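PDB 5I0Y: periplasmic protein-probably involved in high-affinity Fe2+ transport from Escherichia coli F11, which takes part in iron transport in the periplasm of uropathogenic Escherichia coli and binds copper at a site required for that transport. Local coordinates for the interface of chains A and B. Residues are numbered along the deposited sequence; one frame, centred on the assembly and turned at random. Chains: chain A/B, Periplasmic protein-probably involved in high-affinity Fe2+ transport.

Contact 1: the interface of chains A and B. Residues chain A 127-129, 132; chain B 24-25, 27-28.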
ATOM      1  N   HIS A 127     -10.210   7.239  -5.059  1.00  9.97           N
ATOM      2  CA  HIS A 127     -10.828   8.305  -5.844  1.00  9.93           C
ATOM      3  C   HIS A 127     -12.237   7.884  -6.186  1.00  9.97           C
ATOM      4  O   HIS A 127     -12.511   6.704  -6.387  1.00 10.53           O
ATOM      5  CB  HIS A 127     -10.064   8.529  -7.128  1.00  9.38           C
ATOM      6  CG  HIS A 127      -8.739   9.237  -6.951  1.00  8.99           C
ATOM      7  ND1 HIS A 127      -8.245  10.026  -7.917  1.00  9.22           N
ATOM      8  CD2 HIS A 127      -7.805   9.248  -5.902  1.00  8.94           C
ATOM      9  CE1 HIS A 127      -7.047  10.531  -7.530  1.00  8.88           C
ATOM     10  NE2 HIS A 127      -6.780  10.074  -6.275  1.00  8.96           N
ATOM     11  N   THR A 128     -13.153   8.847  -6.238  1.00 10.68           N
ATOM     12  CA  THR A 128     -14.564   8.498  -6.420  1.00 11.80           C
ATOM     13  C   THR A 128     -15.220   9.177  -7.635  1.00 12.52           C
ATOM     14  O   THR A 128     -16.352   8.844  -7.958  1.00 14.12           O
ATOM     15  CB  THR A 128     -15.377   8.821  -5.160  1.00 12.03           C
ATOM     16  OG1 THR A 128     -15.284  10.220  -4.881  1.00 11.57           O
ATOM     17  CG2 THR A 128     -14.864   8.032  -3.929  1.00 11.69           C
ATOM     18  N   ASP A 129     -14.509  10.097  -8.297  0.50 12.42           N
ATOM     19  CA  ASP A 129     -15.091  10.908  -9.385  0.50 12.63           C
ATOM     20  C   ASP A 129     -15.227  10.123 -10.694  0.50 12.49           C
ATOM     21  O   ASP A 129     -14.673   9.037 -10.837  0.50 12.48           O
ATOM     22  CB  ASP A 129     -14.271  12.185  -9.604  0.50 12.91           C
ATOM     23  CG  ASP A 129     -12.814  11.900  -9.938  0.50 13.25           C
ATOM     24  OD1 ASP A 129     -12.486  11.862 -11.141  0.50 13.57           O
ATOM     25  OD2 ASP A 129     -12.005  11.718  -9.006  0.50 12.99           O
ATOM     26  N   THR A 132     -11.542   9.796 -12.623  1.00 11.95           N
ATOM     27  CA  THR A 132     -10.415   9.016 -12.096  1.00 11.68           C
ATOM     28  C   THR A 132     -10.821   7.971 -11.083  1.00 11.40           C
ATOM     29  O   THR A 132      -9.955   7.218 -10.626  1.00 11.12           O
ATOM     30  CB  THR A 132      -9.362   9.922 -11.426  1.00 11.29           C
ATOM     31  OG1 THR A 132      -9.864  10.383 -10.177  1.00 11.34           O
ATOM     32  CG2 THR A 132      -9.004  11.115 -12.314  1.00 12.03           C
TER
ATOM     33  N   LEU B  24      -2.710  16.439 -12.054  1.00 12.60           N
ATOM     34  CA  LEU B  24      -3.901  16.320 -12.902  1.00 13.23           C
ATOM     35  C   LEU B  24      -4.970  17.224 -12.299  1.00 12.92           C
ATOM     36  O   LEU B  24      -4.727  17.920 -11.308  1.00 11.67           O
ATOM     37  CB  LEU B  24      -4.378  14.859 -12.984  1.00 13.99           C
ATOM     38  CG  LEU B  24      -4.736  14.200 -11.646  1.00 14.71           C
ATOM     39  CD1 LEU B  24      -5.846  13.166 -11.817  1.00 16.04           C
ATOM     40  CD2 LEU B  24      -3.524  13.553 -10.998  1.00 15.84           C
ATOM     41  N   GLN B  25      -6.175  17.204 -12.878  1.00 14.11           N
ATOM     42  CA  GLN B  25      -7.262  17.984 -12.297  1.00 15.91           C
ATOM     43  C   GLN B  25      -7.606  17.513 -10.892  1.00 14.30           C
ATOM     44  O   GLN B  25      -7.345  16.353 -10.541  1.00 13.92           O
ATOM     45  CB  GLN B  25      -8.524  18.080 -13.180  1.00 19.77           C
ATOM     46  CG  GLN B  25      -8.599  17.158 -14.377  1.00 24.07           C
ATOM     47  CD  GLN B  25      -9.110  15.764 -14.056  1.00 26.35           C
ATOM     48  OE1 GLN B  25      -9.179  15.349 -12.896  1.00 29.38           O
ATOM     49  NE2 GLN B  25      -9.464  15.022 -15.101  1.00 27.37           N
ATOM     50  N   ILE B  27      -9.558  16.011  -7.809  1.00 11.60           N
ATOM     51  CA  ILE B  27     -10.356  14.799  -7.742  1.00 11.46           C
ATOM     52  C   ILE B  27     -11.241  14.794  -6.504  1.00 11.27           C
ATOM     53  O   ILE B  27     -11.085  15.611  -5.595  1.00 12.53           O
ATOM     54  CB  ILE B  27      -9.437  13.555  -7.767  1.00 11.14           C
ATOM     55  CG1 ILE B  27      -8.449  13.527  -6.572  1.00 10.89           C
ATOM     56  CG2 ILE B  27      -8.696  13.491  -9.092  1.00 11.45           C
ATOM     57  CD1 ILE B  27      -9.019  13.017  -5.267  1.00 11.18           C
ATOM     58  N   ASP B  28     -12.174  13.844  -6.490  1.00 11.17           N
ATOM     59  CA  ASP B  28     -12.944  13.517  -5.301  1.00 11.42           C
ATOM     60  C   ASP B  28     -12.429  12.215  -4.715  1.00 11.38           C
ATOM     61  O   ASP B  28     -12.106  11.284  -5.443  1.00 11.47           O
ATOM     62  CB  ASP B  28     -14.420  13.273  -5.657  1.00 11.62           C
ATOM     63  CG  ASP B  28     -15.139  14.496  -6.198  1.00 12.97           C
ATOM     64  OD1 ASP B  28     -14.663  15.646  -6.081  1.00 13.57           O
ATOM     65  OD2 ASP B  28     -16.244  14.263  -6.741  1.00 13.59           O
TER
HETATM   66  O   HOH W   1     -17.106  11.634  -6.560  1.00 13.28           O
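A:His127, A:Thr128, A:Asp129 and A:Thr132 meet B:Ile27 and B:Asp28 in a loop-to-loop patch of the two-fold interface of the deposited pair, which probably holds together the two subunits of this Fe2+ transport family protein, each a mixed beta-sandwich. The side chain of B:Ile27 crosses that of A:His127 at about a right angle and lies on one face of the imidazole. B:Ile27 CG1 is 3.8 Å from the centroid of the A:His127 ring, offset toward the rim near CE1, a CH-pi contact. A:His127 is held in rotation by its ND1-H, which gives a nearly straight bond (166° at H) to A:Thr132 OG1 at 2.8 Å, in the plane of the ring. That hydroxyl, A:Thr132 OG1, donates to A:Asp129 OD2 at 2.8 Å on the syn side of the carboxylate, completing a chain of hydrogen bonds within chain A. The aspartate is also bound through OD1 by the backbone N of A:Thr132. A chi1 of 58° sets A:Asp129 CG between its backbone N and carbonyl carbon, where A:Asp129 OD2 also accepts B:Asp28 N from across the interface at 3.3 Å, from above the carboxylate plane. One residue of chain B is thus bound at both backbone ends, since B:Asp28 O accepts A:Thr128 N at 2.8 Å. Its own carboxylate turns away to a water that bridges B:Asp28 OD2 and the hydroxyl A:Thr128 OG1. The two aspartate carboxylates stay apart, with A:Asp129 OD2 5.4 Å from B:Asp28 OD2. Beyond this chain, A:Thr132 CG2 and B:Leu24 CD1 meet tip to tip at 3.8 Å.

Contact 2: the interface of chains A and B. Residues chain A 125-127, 134, 137; chain B 28-29, 90-91.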
ATOM      1  N   HIS A 125      -7.233   6.032   0.507  1.00 10.50           N
ATOM      2  CA  HIS A 125      -8.392   6.783   0.024  1.00 10.64           C
ATOM      3  C   HIS A 125      -8.607   6.546  -1.427  1.00 10.40           C
ATOM      4  O   HIS A 125      -7.808   6.957  -2.259  1.00 10.34           O
ATOM      5  CB  HIS A 125      -8.152   8.270   0.278  1.00 11.55           C
ATOM      6  CG  HIS A 125      -8.137   8.607   1.726  1.00 12.45           C
ATOM      7  ND1 HIS A 125      -7.019   8.591   2.477  1.00 13.84           N
ATOM      8  CD2 HIS A 125      -9.179   8.949   2.574  1.00 13.29           C
ATOM      9  CE1 HIS A 125      -7.340   8.899   3.744  1.00 13.90           C
ATOM     10  NE2 HIS A 125      -8.655   9.140   3.796  1.00 15.30           N
ATOM     11  N   ARG A 126      -9.726   5.907  -1.769  1.00 10.73           N
ATOM     12  CA  ARG A 126     -10.049   5.727  -3.183  1.00 11.21           C
ATOM     13  C   ARG A 126     -10.572   7.028  -3.798  1.00 10.46           C
ATOM     14  O   ARG A 126     -11.283   7.809  -3.157  1.00 11.17           O
ATOM     15  CB  ARG A 126     -11.028   4.569  -3.410  1.00 12.83           C
ATOM     16  CG  ARG A 126     -12.413   4.840  -2.895  1.00 14.08           C
ATOM     17  CD  ARG A 126     -13.383   3.699  -3.149  1.00 15.31           C
ATOM     18  NE  ARG A 126     -14.644   4.186  -2.626  1.00 15.95           N
ATOM     19  CZ  ARG A 126     -15.651   4.664  -3.346  1.00 15.21           C
ATOM     20  NH1 ARG A 126     -16.712   5.121  -2.709  1.00 16.58           N
ATOM     21  NH2 ARG A 126     -15.633   4.635  -4.680  1.00 14.89           N
ATOM     22  N   HIS A 127     -10.210   7.239  -5.059  1.00  9.97           N
ATOM     23  CA  HIS A 127     -10.828   8.305  -5.844  1.00  9.93           C
ATOM     24  C   HIS A 127     -12.237   7.884  -6.186  1.00  9.97           C
ATOM     25  O   HIS A 127     -12.511   6.704  -6.387  1.00 10.53           O
ATOM     26  CB  HIS A 127     -10.064   8.529  -7.128  1.00  9.38           C
ATOM     27  CG  HIS A 127      -8.739   9.237  -6.951  1.00  8.99           C
ATOM     28  ND1 HIS A 127      -8.245  10.026  -7.917  1.00  9.22           N
ATOM     29  CD2 HIS A 127      -7.805   9.248  -5.902  1.00  8.94           C
ATOM     30  CE1 HIS A 127      -7.047  10.531  -7.530  1.00  8.88           C
ATOM     31  NE2 HIS A 127      -6.780  10.074  -6.275  1.00  8.96           N
ATOM     32  N   VAL A 134     -12.866   4.867  -8.815  1.00 10.85           N
ATOM     33  CA  VAL A 134     -12.998   3.418  -8.901  1.00 11.01           C
ATOM     34  C   VAL A 134     -14.243   3.024  -8.137  1.00 10.91           C
ATOM     35  O   VAL A 134     -14.857   3.855  -7.464  1.00 10.64           O
ATOM     36  CB  VAL A 134     -11.770   2.671  -8.315  1.00 11.38           C
ATOM     37  CG1 VAL A 134     -10.523   2.985  -9.132  1.00 11.30           C
ATOM     38  CG2 VAL A 134     -11.572   2.984  -6.841  1.00 11.36           C
ATOM     39  N   TRP A 137     -15.685   0.087  -2.092  1.00 11.22           N
ATOM     40  CA  TRP A 137     -15.111  -1.075  -1.424  1.00 11.41           C
ATOM     41  C   TRP A 137     -16.176  -2.098  -1.156  1.00 11.77           C
ATOM     42  O   TRP A 137     -17.336  -1.756  -0.869  1.00 11.96           O
ATOM     43  CB  TRP A 137     -14.422  -0.685  -0.122  1.00 11.07           C
ATOM     44  CG  TRP A 137     -13.211   0.178  -0.327  1.00 11.41           C
ATOM     45  CD1 TRP A 137     -13.016   1.468   0.126  1.00 11.73           C
ATOM     46  CD2 TRP A 137     -12.003  -0.163  -1.077  1.00 11.36           C
ATOM     47  NE1 TRP A 137     -11.786   1.940  -0.260  1.00 11.61           N
ATOM     48  CE2 TRP A 137     -11.138   1.016  -0.997  1.00 11.40           C
ATOM     49  CE3 TRP A 137     -11.559  -1.285  -1.763  1.00 11.26           C
ATOM     50  CZ2 TRP A 137      -9.874   1.041  -1.585  1.00 11.43           C
ATOM     51  CZ3 TRP A 137     -10.287  -1.238  -2.367  1.00 11.85           C
ATOM     52  CH2 TRP A 137      -9.477  -0.101  -2.275  1.00 11.11           C
TER
ATOM     53  N   ASP B  28     -12.174  13.844  -6.490  1.00 11.17           N
ATOM     54  CA  ASP B  28     -12.944  13.517  -5.301  1.00 11.42           C
ATOM     55  C   ASP B  28     -12.429  12.215  -4.715  1.00 11.38           C
ATOM     56  O   ASP B  28     -12.106  11.284  -5.443  1.00 11.47           O
ATOM     57  CB  ASP B  28     -14.420  13.273  -5.657  1.00 11.62           C
ATOM     58  CG  ASP B  28     -15.139  14.496  -6.198  1.00 12.97           C
ATOM     59  OD1 ASP B  28     -14.663  15.646  -6.081  1.00 13.57           O
ATOM     60  OD2 ASP B  28     -16.244  14.263  -6.741  1.00 13.59           O
ATOM     61  N   MET B  29     -12.400  12.160  -3.397  1.00 12.25           N
ATOM     62  CA  MET B  29     -11.963  10.977  -2.694  1.00 13.72           C
ATOM     63  C   MET B  29     -12.914  10.585  -1.576  1.00 14.21           C
ATOM     64  O   MET B  29     -13.694  11.422  -1.081  1.00 14.25           O
ATOM     65  CB  MET B  29     -10.570  11.225  -2.104  1.00 15.35           C
ATOM     66  CG  MET B  29     -10.608  12.055  -0.836  1.00 17.47           C
ATOM     67  SD  MET B  29      -9.009  12.070  -0.022  1.00 20.32           S
ATOM     68  CE  MET B  29      -9.421  12.841   1.534  1.00 20.85           C
ATOM     69  N   MET B  90      -3.543   6.549  -1.813  1.00  8.37           N
ATOM     70  CA  MET B  90      -4.792   6.613  -2.572  1.00  9.26           C
ATOM     71  C   MET B  90      -4.810   5.540  -3.631  1.00  8.94           C
ATOM     72  O   MET B  90      -3.788   4.962  -3.966  1.00  8.77           O
ATOM     73  CB  MET B  90      -4.926   7.965  -3.272  1.00  9.80           C
ATOM     74  CG  MET B  90      -4.690   9.146  -2.359  1.00 10.25           C
ATOM     75  SD  MET B  90      -5.190  10.740  -3.041  1.00 11.69           S
ATOM     76  CE  MET B  90      -6.936  10.703  -2.719  1.00 12.58           C
ATOM     77  N   VAL B  91      -6.005   5.256  -4.145  1.00  9.34           N
ATOM     78  CA  VAL B  91      -6.140   4.432  -5.333  1.00  9.03           C
ATOM     79  C   VAL B  91      -7.119   5.074  -6.318  1.00  9.03           C
ATOM     80  O   VAL B  91      -8.200   5.533  -5.924  1.00  9.59           O
ATOM     81  CB  VAL B  91      -6.464   2.954  -5.000  1.00  9.34           C
ATOM     82  CG1 VAL B  91      -7.821   2.809  -4.328  1.00 10.01           C
ATOM     83  CG2 VAL B  91      -6.323   2.076  -6.244  1.00  9.45           C
TER
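B:Val91 and the segment A:His125 to A:His127 join main chain to main chain across the subunit interface. B:Val91 N donates to A:His125 O at 3.1 Å, coming in well above the carbonyl plane. B:Val91 O receives A:His127 N at 2.8 Å, almost straight on (170° at H). These bonds belong to a parallel bridge ladder, A:His125 with B:Met90 and A:Arg126 with B:Val91; A:His127 also pairs antiparallel with B:Met29.

Two methionines of chain B supply much of the apolar packing. B:Met90, bent at its last torsion (chi3 81°), curls its methyl CE to 3.6 Å from A:His127 CD2, the side chains crossing at about a right angle. B:Met90 SD lies 3.7 Å from A:His127 NE2; B:Met90 is a copper ligand of its own subunit, so A:His127 packs against a residue of the partner's copper site. The extended B:Met29 slants past A:His125, with B:Met29 SD 3.9 Å from A:His125 CB. On the other side of the ladder, B:Val91 CG1 packs 3.8 Å from A:Arg126 CB and also touches the benzo ring of A:Trp137 at CZ2. A:Arg126 CD lies over a face of that indole.

In the fold, the short strand 125-126 of one subunit runs beside strand 88-92 of the other, extending its sheet next to the copper site.

Contact 1 and contact 2 lie about 8 Å apart between the centres of their C-alpha atoms and share A:His127 and B:Asp28. One stretch of chain A runs through both, pairing with strand 88-92 in contact 2 and continuing into the loop of contact 1, while B:Asp28 leads from one patch to B:Met29 in the other. A:His127 thus has its backbone and one ring nitrogen fixed, which limits how the imidazole can turn where it packs against B:Met90, a copper ligand. The two-fold axis repeats both patches, so each subunit places this histidine beside a copper ligand of the other; the structure alone does not show whether it influences the metal.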